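Local coordinates for type IV pilus secretin PilQ family protein (Vibrio cholerae, PDB 6W6M), which is required for natural competence and probably forms the outer-membrane channel for the type IV competence pilus, as a secretin assembled from fourteen copies, at residues I327-E332 and A418-S423; G333-L338 and L412-K417; G439-Y444 and V455-A460; N474-D479 and V512-T517; G521-H526 and S558-F563. One frame throughout, in Å; residues are numbered along the deposited sequence.

Interaction 1: residues I327-E332 and A418-S423; sequences IVTVKE and AEIISS
Thr-329 has OG1 anti to its backbone N (chi1 -171°), which puts CG2 between the backbone N and the carbonyl carbon, and it is CG2 that meets Ile-420. The two side chains lie side by side and point the same way, with Thr-329 CG2 3.7 Å from Ile-420 CB. On the other face, Val-330 and Glu-419 repeat this alongside arrangement. Glu-419 CG is anti to its backbone N (chi1 -177°), and Val-330 CG2 rests 3.9 Å from that CG, so the valine touches the aliphatic part of the glutamate. Next to them Val-328 CG1 approaches Ile-421 CG1 at 4.2 Å.

The backbones are regular antiparallel strands. Three hydrogen-bonded pairs, Ile-327 with Ser-422, Thr-329 with Ile-420 and Lys-331 with Ala-418, each exchange two N-H...O bonds. The straightest is Ile-327 N to Ser-422 O, 2.9 Å long. In the non-hydrogen-bonded pairs CA-H groups add contacts to the same carbonyls, as where Glu-419 CA stands 3.3 Å from Thr-329 O.

Strand 320-347 is gripped from its second edge by strand 549-568, whose Glu-559 O accepts a hydrogen bond from Thr-329 OG1. Strand 404-429 pairs antiparallel with a strand of a neighbouring subunit, so the sheet continues from subunit to subunit, as in the beta-barrel wall of secretins, while Ile-327 packs on Val-482 and Gln-484 of strand 475-493.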
# COMPACT_ATOMS: atom_id res chain seq x y z
N ILE A 327 -7.86 32.83 -42.45
CA ILE A 327 -9.10 32.69 -41.72
C ILE A 327 -9.83 34.02 -41.78
O ILE A 327 -9.26 35.05 -41.39
CB ILE A 327 -8.86 32.26 -40.27
CG1 ILE A 327 -8.27 30.86 -40.22
CG2 ILE A 327 -10.14 32.31 -39.48
CD1 ILE A 327 -7.77 30.47 -38.89
N VAL A 328 -11.07 34.01 -42.27
CA VAL A 328 -11.85 35.22 -42.45
C VAL A 328 -13.18 35.08 -41.74
O VAL A 328 -13.83 34.03 -41.83
CB VAL A 328 -12.06 35.52 -43.95
CG1 VAL A 328 -12.77 36.83 -44.12
CG2 VAL A 328 -10.75 35.55 -44.68
N THR A 329 -13.61 36.13 -41.04
CA THR A 329 -14.93 36.10 -40.43
C THR A 329 -15.63 37.44 -40.55
O THR A 329 -15.00 38.50 -40.46
CB THR A 329 -14.87 35.68 -38.96
OG1 THR A 329 -16.21 35.47 -38.48
CG2 THR A 329 -14.24 36.74 -38.12
N VAL A 330 -16.95 37.39 -40.76
CA VAL A 330 -17.79 38.56 -40.96
C VAL A 330 -19.04 38.44 -40.10
O VAL A 330 -19.66 37.38 -40.04
CB VAL A 330 -18.16 38.74 -42.45
CG1 VAL A 330 -19.13 39.86 -42.63
CG2 VAL A 330 -16.93 38.99 -43.28
N LYS A 331 -19.43 39.54 -39.45
CA LYS A 331 -20.59 39.55 -38.57
C LYS A 331 -21.46 40.76 -38.85
O LYS A 331 -20.93 41.84 -39.12
CB LYS A 331 -20.18 39.55 -37.11
CG LYS A 331 -19.50 38.32 -36.64
CD LYS A 331 -19.11 38.44 -35.19
CE LYS A 331 -18.44 37.18 -34.70
NZ LYS A 331 -18.02 37.27 -33.28
N GLU A 332 -22.78 40.60 -38.73
CA GLU A 332 -23.73 41.70 -38.81
C GLU A 332 -24.87 41.51 -37.82
O GLU A 332 -25.28 40.38 -37.53
CB GLU A 332 -24.34 41.84 -40.19
CG GLU A 332 -23.39 42.26 -41.27
CD GLU A 332 -24.09 42.29 -42.61
OE1 GLU A 332 -25.23 41.81 -42.68
OE2 GLU A 332 -23.48 42.79 -43.59
N ALA A 418 -18.81 43.75 -38.29
CA ALA A 418 -17.44 43.44 -37.89
C ALA A 418 -16.81 42.52 -38.92
O ALA A 418 -17.50 41.77 -39.60
CB ALA A 418 -17.38 42.79 -36.50
N GLU A 419 -15.48 42.57 -39.00
CA GLU A 419 -14.74 41.73 -39.94
C GLU A 419 -13.31 41.54 -39.48
O GLU A 419 -12.60 42.51 -39.21
CB GLU A 419 -14.74 42.34 -41.34
CG GLU A 419 -14.05 41.47 -42.33
CD GLU A 419 -14.09 42.04 -43.71
OE1 GLU A 419 -14.63 43.16 -43.86
OE2 GLU A 419 -13.58 41.38 -44.64
N ILE A 420 -12.86 40.28 -39.45
CA ILE A 420 -11.52 39.94 -38.99
C ILE A 420 -10.84 39.03 -40.01
O ILE A 420 -11.49 38.17 -40.62
CB ILE A 420 -11.56 39.25 -37.61
CG1 ILE A 420 -12.05 40.24 -36.56
CG2 ILE A 420 -10.21 38.75 -37.22
CD1 ILE A 420 -12.37 39.60 -35.25
N ILE A 421 -9.54 39.24 -40.20
CA ILE A 421 -8.71 38.45 -41.11
C ILE A 421 -7.42 38.07 -40.41
O ILE A 421 -6.77 38.93 -39.81
CB ILE A 421 -8.39 39.24 -42.40
CG1 ILE A 421 -9.64 39.49 -43.21
CG2 ILE A 421 -7.37 38.50 -43.23
CD1 ILE A 421 -9.44 40.45 -44.31
N SER A 422 -7.03 36.80 -40.51
CA SER A 422 -5.72 36.40 -39.99
C SER A 422 -5.09 35.38 -40.92
O SER A 422 -5.78 34.50 -41.42
CB SER A 422 -5.82 35.84 -38.57
OG SER A 422 -6.58 34.65 -38.53
N SER A 423 -3.79 35.50 -41.16
CA SER A 423 -3.10 34.61 -42.09
C SER A 423 -1.68 34.30 -41.62
O SER A 423 -0.78 35.13 -41.76
CB SER A 423 -3.08 35.20 -43.49
OG SER A 423 -2.35 36.39 -43.53

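Interaction 2: residues G333-L338 and L412-K417; sequences GNLEEL and LQNESK
Gly-333 O is approached by two groups of the facing strand: Ser-416 N donates a hydrogen bond of 2.9 Å to it, and Glu-415 CA brings a CA-H to 3.3 Å from the same Gly-333 O. Leu-335 O is met likewise, by the N-H of Asn-414 and the CA-H of Gln-413. With the reciprocal bonds, such as Glu-337 N to Leu-412 O at 3.0 Å, six N-H...O bonds join segments 333-338 and 412-417, which lie on the antiparallel strands 320-347 and 404-429.

Glu-336 and Gln-413 run side by side, both chains extended, and their flat ends stack with planes 6° apart and Glu-336 CD 4.2 Å from Gln-413 CD. Asn-334 also lies alongside Glu-415, but there amide and carboxylate are turned almost perpendicular, 84° apart. Across the opposite face Leu-335 and Asn-414 cross obliquely, the amide OD1 of Asn-414 lying over CB and CD2 of Leu-335. Glu-337 sends its carboxylate to Ser-384, Thr-385 and Ser-386 in weak hydrogen bonds.

Cohesion therefore comes mainly from the backbone, and the acidic and amide groups of Asn-334, Glu-336, Gln-413 and Glu-415 make one face of this sheet polar, with Glu-415 exposed on the surface.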
# COMPACT_ATOMS: atom_id res chain seq x y z
N GLY A 333 -25.43 42.63 -37.36
CA GLY A 333 -26.55 42.58 -36.43
C GLY A 333 -27.47 43.78 -36.45
O GLY A 333 -27.02 44.90 -36.71
N ASN A 334 -28.76 43.57 -36.17
CA ASN A 334 -29.76 44.64 -36.13
C ASN A 334 -30.74 44.41 -34.99
O ASN A 334 -31.10 43.27 -34.69
CB ASN A 334 -30.54 44.73 -37.44
CG ASN A 334 -29.71 45.27 -38.57
OD1 ASN A 334 -28.72 45.96 -38.34
ND2 ASN A 334 -30.10 44.95 -39.79
N LEU A 335 -31.22 45.50 -34.40
CA LEU A 335 -32.16 45.41 -33.28
C LEU A 335 -33.08 46.62 -33.28
O LEU A 335 -32.65 47.72 -33.62
CB LEU A 335 -31.39 45.33 -31.97
CG LEU A 335 -32.16 45.05 -30.69
CD1 LEU A 335 -31.31 44.25 -29.75
CD2 LEU A 335 -32.53 46.34 -30.04
N GLU A 336 -34.35 46.42 -32.90
CA GLU A 336 -35.32 47.50 -32.80
C GLU A 336 -36.40 47.21 -31.76
O GLU A 336 -36.94 46.11 -31.70
CB GLU A 336 -35.97 47.76 -34.14
CG GLU A 336 -36.92 48.90 -34.14
CD GLU A 336 -37.50 49.14 -35.51
OE1 GLU A 336 -37.17 48.37 -36.43
OE2 GLU A 336 -38.29 50.10 -35.66
N GLU A 337 -36.74 48.22 -30.97
CA GLU A 337 -37.75 48.08 -29.92
C GLU A 337 -38.62 49.33 -29.74
O GLU A 337 -38.13 50.45 -29.75
CB GLU A 337 -37.07 47.72 -28.60
CG GLU A 337 -38.04 47.29 -27.51
CD GLU A 337 -37.32 46.94 -26.22
OE1 GLU A 337 -36.15 47.32 -26.07
OE2 GLU A 337 -37.94 46.28 -25.36
N LEU A 338 -39.92 49.11 -29.57
CA LEU A 338 -40.90 50.18 -29.37
C LEU A 338 -41.75 49.92 -28.13
O LEU A 338 -42.21 48.80 -27.92
CB LEU A 338 -41.82 50.32 -30.58
CG LEU A 338 -41.29 50.75 -31.94
CD1 LEU A 338 -42.36 50.66 -32.97
CD2 LEU A 338 -40.71 52.13 -31.91
N LEU A 412 -35.94 52.45 -29.62
CA LEU A 412 -34.51 52.19 -29.78
C LEU A 412 -34.28 51.43 -31.08
O LEU A 412 -35.12 50.63 -31.49
CB LEU A 412 -33.95 51.38 -28.61
CG LEU A 412 -32.47 50.98 -28.70
CD1 LEU A 412 -31.59 52.20 -28.71
CD2 LEU A 412 -32.11 50.09 -27.54
N GLN A 413 -33.16 51.69 -31.76
CA GLN A 413 -32.80 50.98 -32.99
C GLN A 413 -31.29 51.00 -33.24
O GLN A 413 -30.74 52.05 -33.53
CB GLN A 413 -33.51 51.60 -34.19
CG GLN A 413 -33.30 50.83 -35.48
CD GLN A 413 -34.14 51.35 -36.62
OE1 GLN A 413 -34.96 52.25 -36.44
NE2 GLN A 413 -33.94 50.80 -37.81
N ASN A 414 -30.61 49.85 -33.16
CA ASN A 414 -29.17 49.87 -33.41
C ASN A 414 -28.75 48.77 -34.36
O ASN A 414 -29.56 47.93 -34.77
CB ASN A 414 -28.36 49.81 -32.12
CG ASN A 414 -28.42 48.48 -31.46
OD1 ASN A 414 -29.43 47.79 -31.52
ND2 ASN A 414 -27.34 48.11 -30.80
N GLU A 415 -27.48 48.79 -34.71
CA GLU A 415 -26.96 48.09 -35.87
C GLU A 415 -25.44 47.97 -35.77
O GLU A 415 -24.78 48.87 -35.26
CB GLU A 415 -27.37 48.83 -37.13
CG GLU A 415 -26.43 48.71 -38.28
CD GLU A 415 -26.91 49.50 -39.47
OE1 GLU A 415 -27.49 50.58 -39.26
OE2 GLU A 415 -26.72 49.03 -40.61
N SER A 416 -24.89 46.87 -36.26
CA SER A 416 -23.47 46.62 -36.04
C SER A 416 -22.88 45.73 -37.13
O SER A 416 -23.59 44.93 -37.72
CB SER A 416 -23.25 45.99 -34.67
OG SER A 416 -21.88 45.70 -34.46
N LYS A 417 -21.57 45.88 -37.35
CA LYS A 417 -20.80 45.13 -38.34
C LYS A 417 -19.42 44.82 -37.78
O LYS A 417 -18.91 45.54 -36.93
CB LYS A 417 -20.64 45.91 -39.63
CG LYS A 417 -21.89 46.09 -40.43
CD LYS A 417 -21.64 47.00 -41.61
CE LYS A 417 -20.68 46.37 -42.59
NZ LYS A 417 -20.51 47.19 -43.82

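Interaction 3: residues G439-Y444 and V455-A460; sequences GTEIPY and VAFKKA
Tyr-444 and Lys-458 meet obliquely on one face of a beta hairpin, strand 434-444 paired antiparallel with strand 456-471, and Pro-443 and Phe-457 meet on the other. The hairpin belongs to a four-stranded sheet that probably contributes to the inner gate barrel, as in other secretins.

The ring atoms CD2 and CE2 of Tyr-444 lie against the start of the lysine chain, with CE2 3.3 Å from Lys-458 CB. Lys-458 CG is anti to its backbone N (chi1 179°), and the chain then bends at chi2, its end leading away from the opposite strand. Tyr-444 OH hydrogen-bonds to Val-499 O. On the side of Pro-443, Phe-457 CE1 comes 3.8 Å from Pro-443 CB, and the Phe-457 ring also packs edge-to-face with Tyr-444 of a neighbouring subunit.

Further along, Thr-440 CG2 lies 3.9 Å from Ala-460 CB. Glu-441 and Lys-459 stand on the same side of the sheet as Pro-443 and Phe-457, but their charged atoms, Glu-441 OE2 and Lys-459 NZ, are 5.4 Å apart. The carboxylate instead forms a salt bridge with Arg-505 of the neighbouring subunit, and Thr-440 OG1 bonds to Ile-501 O of that subunit.

Backbone bonds fix the register: Thr-440 and Ala-460 exchange two, as do Ile-442 and Lys-458, where Ile-442 N reaches Lys-458 O at 2.8 Å.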
# COMPACT_ATOMS: atom_id res chain seq x y z
N GLY A 439 -0.24 32.97 -28.99
CA GLY A 439 -1.36 33.00 -28.07
C GLY A 439 -1.00 33.02 -26.60
O GLY A 439 -0.07 33.73 -26.21
N THR A 440 -1.74 32.29 -25.76
CA THR A 440 -1.44 32.20 -24.34
C THR A 440 -1.51 30.76 -23.85
O THR A 440 -2.11 29.89 -24.48
CB THR A 440 -2.39 33.06 -23.49
OG1 THR A 440 -1.94 33.10 -22.13
CG2 THR A 440 -3.79 32.51 -23.51
N GLU A 441 -0.90 30.52 -22.70
CA GLU A 441 -0.92 29.21 -22.05
C GLU A 441 -1.55 29.35 -20.67
O GLU A 441 -1.01 30.06 -19.82
CB GLU A 441 0.49 28.63 -21.94
CG GLU A 441 1.17 28.43 -23.26
CD GLU A 441 2.51 27.76 -23.09
OE1 GLU A 441 2.95 27.63 -21.93
OE2 GLU A 441 3.10 27.35 -24.11
N ILE A 442 -2.66 28.68 -20.45
CA ILE A 442 -3.42 28.81 -19.21
C ILE A 442 -2.97 27.73 -18.23
O ILE A 442 -2.96 26.55 -18.58
CB ILE A 442 -4.92 28.72 -19.49
CG1 ILE A 442 -5.33 29.78 -20.50
CG2 ILE A 442 -5.71 28.91 -18.23
CD1 ILE A 442 -5.03 31.17 -20.06
N PRO A 443 -2.56 28.15 -17.02
CA PRO A 443 -2.16 27.20 -16.00
C PRO A 443 -3.41 26.60 -15.40
O PRO A 443 -4.23 27.33 -14.85
CB PRO A 443 -1.47 28.08 -14.96
CG PRO A 443 -2.13 29.40 -15.11
CD PRO A 443 -2.43 29.54 -16.57
N TYR A 444 -3.58 25.29 -15.45
CA TYR A 444 -4.76 24.68 -14.84
C TYR A 444 -4.39 23.98 -13.54
O TYR A 444 -3.29 23.44 -13.41
CB TYR A 444 -5.49 23.75 -15.81
CG TYR A 444 -6.36 24.51 -16.77
CD1 TYR A 444 -7.67 24.83 -16.44
CD2 TYR A 444 -5.87 24.96 -17.99
CE1 TYR A 444 -8.47 25.54 -17.31
CE2 TYR A 444 -6.66 25.68 -18.86
CZ TYR A 444 -7.96 25.96 -18.52
OH TYR A 444 -8.75 26.67 -19.39
N VAL A 455 0.60 20.18 -12.17
CA VAL A 455 -0.30 21.18 -12.74
C VAL A 455 0.26 21.63 -14.08
O VAL A 455 1.48 21.81 -14.25
CB VAL A 455 -0.54 22.35 -11.76
CG1 VAL A 455 -1.26 21.85 -10.50
CG2 VAL A 455 0.74 23.09 -11.43
N ALA A 456 -0.62 21.77 -15.08
CA ALA A 456 -0.18 21.79 -16.46
C ALA A 456 -0.73 23.02 -17.17
O ALA A 456 -1.37 23.87 -16.56
CB ALA A 456 -0.58 20.51 -17.20
N PHE A 457 -0.48 23.09 -18.47
CA PHE A 457 -0.81 24.26 -19.28
C PHE A 457 -1.62 23.85 -20.50
O PHE A 457 -1.16 23.03 -21.30
CB PHE A 457 0.45 25.00 -19.72
CG PHE A 457 1.23 25.57 -18.59
CD1 PHE A 457 0.89 26.78 -18.05
CD2 PHE A 457 2.31 24.88 -18.06
CE1 PHE A 457 1.61 27.30 -17.01
CE2 PHE A 457 3.02 25.40 -17.02
CZ PHE A 457 2.67 26.61 -16.49
N LYS A 458 -2.76 24.50 -20.66
CA LYS A 458 -3.61 24.32 -21.83
C LYS A 458 -3.27 25.50 -22.76
O LYS A 458 -2.85 26.56 -22.30
CB LYS A 458 -5.08 24.32 -21.45
CG LYS A 458 -6.01 24.16 -22.65
CD LYS A 458 -5.79 22.83 -23.35
CE LYS A 458 -6.83 22.61 -24.43
NZ LYS A 458 -6.52 21.43 -25.28
N LYS A 459 -3.46 25.33 -24.06
CA LYS A 459 -3.10 26.36 -25.01
C LYS A 459 -4.34 27.05 -25.56
O LYS A 459 -5.37 26.42 -25.77
CB LYS A 459 -2.29 25.78 -26.16
CG LYS A 459 -0.96 25.24 -25.74
CD LYS A 459 -0.20 24.74 -26.94
CE LYS A 459 1.13 24.15 -26.54
NZ LYS A 459 1.81 23.52 -27.69
N ALA A 460 -4.22 28.35 -25.79
CA ALA A 460 -5.24 29.14 -26.46
C ALA A 460 -4.49 30.00 -27.47
O ALA A 460 -4.07 31.12 -27.16
CB ALA A 460 -6.03 29.97 -25.47

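Interaction 4: residues N474-D479 and V512-T517; sequences NRLVLD and VNNGET
Arg-475 runs past Asn-513 for much of its length. Its CB lies 4.0 Å from Val-512 O. CG is anti to the carbonyl carbon (chi1 -78°), and this atom is already 3.5 Å from Asn-513 OD1. From CG the chain is extended to NE, keeping CD near the same oxygen, and Arg-475 NE gives Asn-513 OD1 a weak, bent hydrogen bond 3.4 Å long. The guanidinium and the Asn-513 amide are turned only 15° from one another. Beyond NE, the tip atom NH2 makes a long, weak ion pair with Asp-473. The far side of the Asn-513 amide is used too: ND2 donates to Glu-516 OE2, which is tilted out of the amide plane.

These residues sit at the open end of the beta hairpin made by strands 475-493 and 496-513, where the second strand gives way to a loop. Leu-476 and Val-512 close the pairing with two backbone bonds, Leu-476 N reaching Val-512 O at 2.9 Å. On the face of that pair, Val-512 CG1 touches Leu-478 CD1 at 4.2 Å, and Val-512 also packs on Pro-566 of strand 549-568.

Where the loop begins, Asn-514 crosses Asn-474 and Leu-476: its OD1 lies 3.7 Å from Leu-476 CD2, while its CB meets the ND2 of Asn-474, the two amide planes standing 58° apart.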
# COMPACT_ATOMS: atom_id res chain seq x y z
N ASN A 474 2.67 17.99 -60.46
CA ASN A 474 2.56 19.38 -60.01
C ASN A 474 1.40 19.56 -59.02
O ASN A 474 0.49 20.35 -59.23
CB ASN A 474 2.40 20.31 -61.21
CG ASN A 474 3.12 21.63 -61.03
OD1 ASN A 474 4.25 21.68 -60.56
ND2 ASN A 474 2.45 22.71 -61.39
N ARG A 475 1.46 18.82 -57.91
CA ARG A 475 0.38 18.80 -56.94
C ARG A 475 0.93 18.50 -55.55
O ARG A 475 2.00 17.92 -55.42
CB ARG A 475 -0.67 17.76 -57.29
CG ARG A 475 -1.63 18.15 -58.38
CD ARG A 475 -2.50 16.97 -58.69
NE ARG A 475 -3.57 17.27 -59.62
CZ ARG A 475 -4.48 16.39 -60.00
NH1 ARG A 475 -5.43 16.74 -60.85
NH2 ARG A 475 -4.44 15.16 -59.52
N LEU A 476 0.17 18.88 -54.53
CA LEU A 476 0.54 18.67 -53.14
C LEU A 476 -0.55 17.91 -52.41
O LEU A 476 -1.74 18.10 -52.65
CB LEU A 476 0.77 20.00 -52.42
CG LEU A 476 2.01 20.87 -52.56
CD1 LEU A 476 3.24 20.08 -52.24
CD2 LEU A 476 2.11 21.51 -53.91
N VAL A 477 -0.13 17.04 -51.49
CA VAL A 477 -1.02 16.40 -50.53
C VAL A 477 -0.66 17.00 -49.18
O VAL A 477 0.48 16.89 -48.73
CB VAL A 477 -0.89 14.88 -50.52
CG1 VAL A 477 -1.74 14.29 -49.42
CG2 VAL A 477 -1.27 14.29 -51.84
N LEU A 478 -1.62 17.64 -48.52
CA LEU A 478 -1.37 18.33 -47.26
C LEU A 478 -2.12 17.67 -46.11
O LEU A 478 -3.33 17.47 -46.21
CB LEU A 478 -1.77 19.80 -47.36
CG LEU A 478 -1.01 20.72 -48.32
CD1 LEU A 478 -1.67 22.07 -48.36
CD2 LEU A 478 0.44 20.87 -47.95
N ASP A 479 -1.40 17.36 -45.03
CA ASP A 479 -2.03 17.00 -43.73
C ASP A 479 -2.11 18.24 -42.83
O ASP A 479 -1.05 18.70 -42.38
CB ASP A 479 -1.25 15.89 -43.02
CG ASP A 479 -1.49 14.51 -43.62
OD1 ASP A 479 -2.51 14.33 -44.31
OD2 ASP A 479 -0.64 13.62 -43.38
N VAL A 512 -4.16 19.50 -53.56
CA VAL A 512 -4.33 20.82 -54.16
C VAL A 512 -3.21 21.08 -55.17
O VAL A 512 -2.07 20.66 -54.98
CB VAL A 512 -4.39 21.91 -53.05
CG1 VAL A 512 -3.10 21.95 -52.29
CG2 VAL A 512 -4.71 23.27 -53.61
N ASN A 513 -3.55 21.78 -56.25
CA ASN A 513 -2.58 22.11 -57.29
C ASN A 513 -1.51 23.04 -56.73
O ASN A 513 -1.63 23.59 -55.64
CB ASN A 513 -3.26 22.75 -58.49
CG ASN A 513 -4.20 21.81 -59.20
OD1 ASN A 513 -4.08 20.60 -59.10
ND2 ASN A 513 -5.13 22.38 -59.95
N ASN A 514 -0.45 23.25 -57.52
CA ASN A 514 0.76 23.86 -56.98
C ASN A 514 0.54 25.25 -56.42
O ASN A 514 0.82 25.47 -55.24
CB ASN A 514 1.85 23.92 -58.05
CG ASN A 514 3.22 24.27 -57.48
OD1 ASN A 514 3.53 23.94 -56.34
ND2 ASN A 514 4.03 24.94 -58.26
N GLY A 515 0.04 26.19 -57.20
CA GLY A 515 0.03 27.56 -56.71
C GLY A 515 -1.32 28.24 -56.63
O GLY A 515 -1.42 29.43 -56.92
N GLU A 516 -2.38 27.52 -56.25
CA GLU A 516 -3.70 28.11 -56.15
C GLU A 516 -4.35 27.80 -54.81
O GLU A 516 -3.83 27.01 -54.02
CB GLU A 516 -4.61 27.64 -57.27
CG GLU A 516 -4.89 26.18 -57.30
CD GLU A 516 -5.70 25.81 -58.53
OE1 GLU A 516 -6.29 26.72 -59.13
OE2 GLU A 516 -5.75 24.62 -58.88
N THR A 517 -5.48 28.45 -54.56
CA THR A 517 -6.16 28.39 -53.28
C THR A 517 -7.37 27.46 -53.34
O THR A 517 -8.03 27.32 -54.37
CB THR A 517 -6.63 29.77 -52.84
OG1 THR A 517 -7.10 29.70 -51.49
CG2 THR A 517 -7.74 30.28 -53.71

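Interaction 5: residues G521-H526 and S558-F563; sequences GGIFQH and SELLIF
Gln-525 and Ser-558 exchange two backbone hydrogen bonds, Gln-525 N to Ser-558 O at 2.9 Å and the return bond close to it in length. The next hydrogen-bonded pair, Ile-523 and Leu-560, does the same, with Leu-560 N 2.9 Å from Ile-523 O. Toward the glycines a further bond runs from Ile-562 N to Gly-521 O.

Around this backbone frame the side chains meet at longer range. Ile-523 and Leu-560 lie side by side and point the same way, Ile-523 CD1 meeting Leu-560 CD2 at 4.2 Å. On the other face Leu-561 turns its CD2 over the glycine backbone, 4.3 Å from Gly-522 CA, and Phe-524 CD1 lies near Ser-558 O.

Strand 518-534 pairs on its other edge with a strand of a neighbouring subunit, extending the barrel sheet. Leu-560 and Ile-562 pack on Gln-504 and Ile-506 of strand 496-513.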
# COMPACT_ATOMS: atom_id res chain seq x y z
N GLY A 521 -13.08 24.77 -45.43
CA GLY A 521 -14.37 24.68 -44.79
C GLY A 521 -14.85 26.04 -44.35
O GLY A 521 -14.16 27.05 -44.51
N GLY A 522 -16.05 26.05 -43.79
CA GLY A 522 -16.63 27.27 -43.29
C GLY A 522 -17.86 26.96 -42.49
O GLY A 522 -18.35 25.84 -42.46
N ILE A 523 -18.36 27.99 -41.82
CA ILE A 523 -19.60 27.89 -41.05
C ILE A 523 -20.44 29.12 -41.32
O ILE A 523 -19.93 30.24 -41.32
CB ILE A 523 -19.34 27.72 -39.54
CG1 ILE A 523 -18.66 26.39 -39.25
CG2 ILE A 523 -20.64 27.77 -38.76
CD1 ILE A 523 -18.15 26.25 -37.86
N PHE A 524 -21.73 28.92 -41.55
CA PHE A 524 -22.67 30.00 -41.81
C PHE A 524 -23.76 29.97 -40.76
O PHE A 524 -24.24 28.90 -40.39
CB PHE A 524 -23.27 29.86 -43.21
CG PHE A 524 -24.30 30.88 -43.54
CD1 PHE A 524 -23.93 32.16 -43.93
CD2 PHE A 524 -25.66 30.58 -43.46
CE1 PHE A 524 -24.89 33.10 -44.23
CE2 PHE A 524 -26.60 31.53 -43.76
CZ PHE A 524 -26.22 32.79 -44.14
N GLN A 525 -24.16 31.14 -40.25
CA GLN A 525 -25.24 31.19 -39.27
C GLN A 525 -26.16 32.37 -39.53
O GLN A 525 -25.72 33.43 -39.97
CB GLN A 525 -24.72 31.29 -37.85
CG GLN A 525 -23.99 30.07 -37.38
CD GLN A 525 -23.44 30.24 -36.01
OE1 GLN A 525 -23.23 29.27 -35.30
NE2 GLN A 525 -23.20 31.48 -35.62
N HIS A 526 -27.43 32.20 -39.19
CA HIS A 526 -28.43 33.23 -39.34
C HIS A 526 -29.48 33.08 -38.24
O HIS A 526 -29.76 31.97 -37.81
CB HIS A 526 -29.08 33.14 -40.72
CG HIS A 526 -30.09 34.20 -40.98
ND1 HIS A 526 -29.78 35.54 -40.99
CD2 HIS A 526 -31.41 34.12 -41.25
CE1 HIS A 526 -30.86 36.24 -41.25
NE2 HIS A 526 -31.87 35.40 -41.41
N SER A 558 -23.74 35.58 -39.41
CA SER A 558 -22.32 35.35 -39.20
C SER A 558 -21.78 34.40 -40.26
O SER A 558 -22.49 33.52 -40.74
CB SER A 558 -22.06 34.77 -37.81
OG SER A 558 -20.69 34.50 -37.63
N GLU A 559 -20.51 34.57 -40.60
CA GLU A 559 -19.90 33.74 -41.62
C GLU A 559 -18.41 33.58 -41.39
O GLU A 559 -17.71 34.56 -41.12
CB GLU A 559 -20.15 34.32 -43.00
CG GLU A 559 -19.63 33.49 -44.12
CD GLU A 559 -19.95 34.10 -45.45
OE1 GLU A 559 -20.56 35.20 -45.46
OE2 GLU A 559 -19.61 33.50 -46.49
N LEU A 560 -17.93 32.34 -41.48
CA LEU A 560 -16.50 32.02 -41.28
C LEU A 560 -16.01 31.17 -42.46
O LEU A 560 -16.76 30.29 -42.91
CB LEU A 560 -16.34 31.27 -39.96
CG LEU A 560 -15.10 30.38 -39.85
CD1 LEU A 560 -13.91 31.18 -39.34
CD2 LEU A 560 -15.36 29.18 -38.96
N LEU A 561 -14.80 31.46 -42.95
CA LEU A 561 -14.19 30.72 -44.05
C LEU A 561 -12.71 30.48 -43.79
O LEU A 561 -12.03 31.32 -43.19
CB LEU A 561 -14.35 31.47 -45.38
CG LEU A 561 -15.75 31.66 -45.93
CD1 LEU A 561 -15.71 32.53 -47.15
CD2 LEU A 561 -16.38 30.34 -46.28
N ILE A 562 -12.20 29.34 -44.27
CA ILE A 562 -10.78 29.01 -44.15
C ILE A 562 -10.22 28.64 -45.51
O ILE A 562 -10.75 27.76 -46.18
CB ILE A 562 -10.56 27.88 -43.13
CG1 ILE A 562 -10.94 28.34 -41.73
CG2 ILE A 562 -9.13 27.43 -43.15
CD1 ILE A 562 -11.02 27.26 -40.71
N PHE A 563 -9.14 29.31 -45.92
CA PHE A 563 -8.45 29.08 -47.18
C PHE A 563 -7.03 28.57 -46.93
O PHE A 563 -6.45 28.82 -45.88
CB PHE A 563 -8.33 30.35 -48.03
CG PHE A 563 -9.62 31.01 -48.34
CD1 PHE A 563 -10.16 31.93 -47.47
CD2 PHE A 563 -10.27 30.76 -49.52
CE1 PHE A 563 -11.34 32.56 -47.76
CE2 PHE A 563 -11.46 31.38 -49.81
CZ PHE A 563 -11.99 32.29 -48.93

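Interactions 1 and 2 are successive lengths of the same pairing of strands 320-347 and 404-429, with centres 21 Å apart, and interaction 2 is nested within the chain loop closed by interaction 1. Interaction 5, centred 10 Å from interaction 1, adds the next strands of that sheet: Val-330 N lies 3.0 Å from Glu-559 O, a probable hydrogen bond. Interactions 3 and 4 belong to the other, four-stranded sheet, their centres 34 Å apart. Interaction 4 touches interaction 5 where Thr-517 OG1 meets Phe-563 CB at 3.7 Å. Interactions 1, 2, 3 and 5 all reach neighbouring subunits, so both sheets are tied into the fourteen-subunit ring.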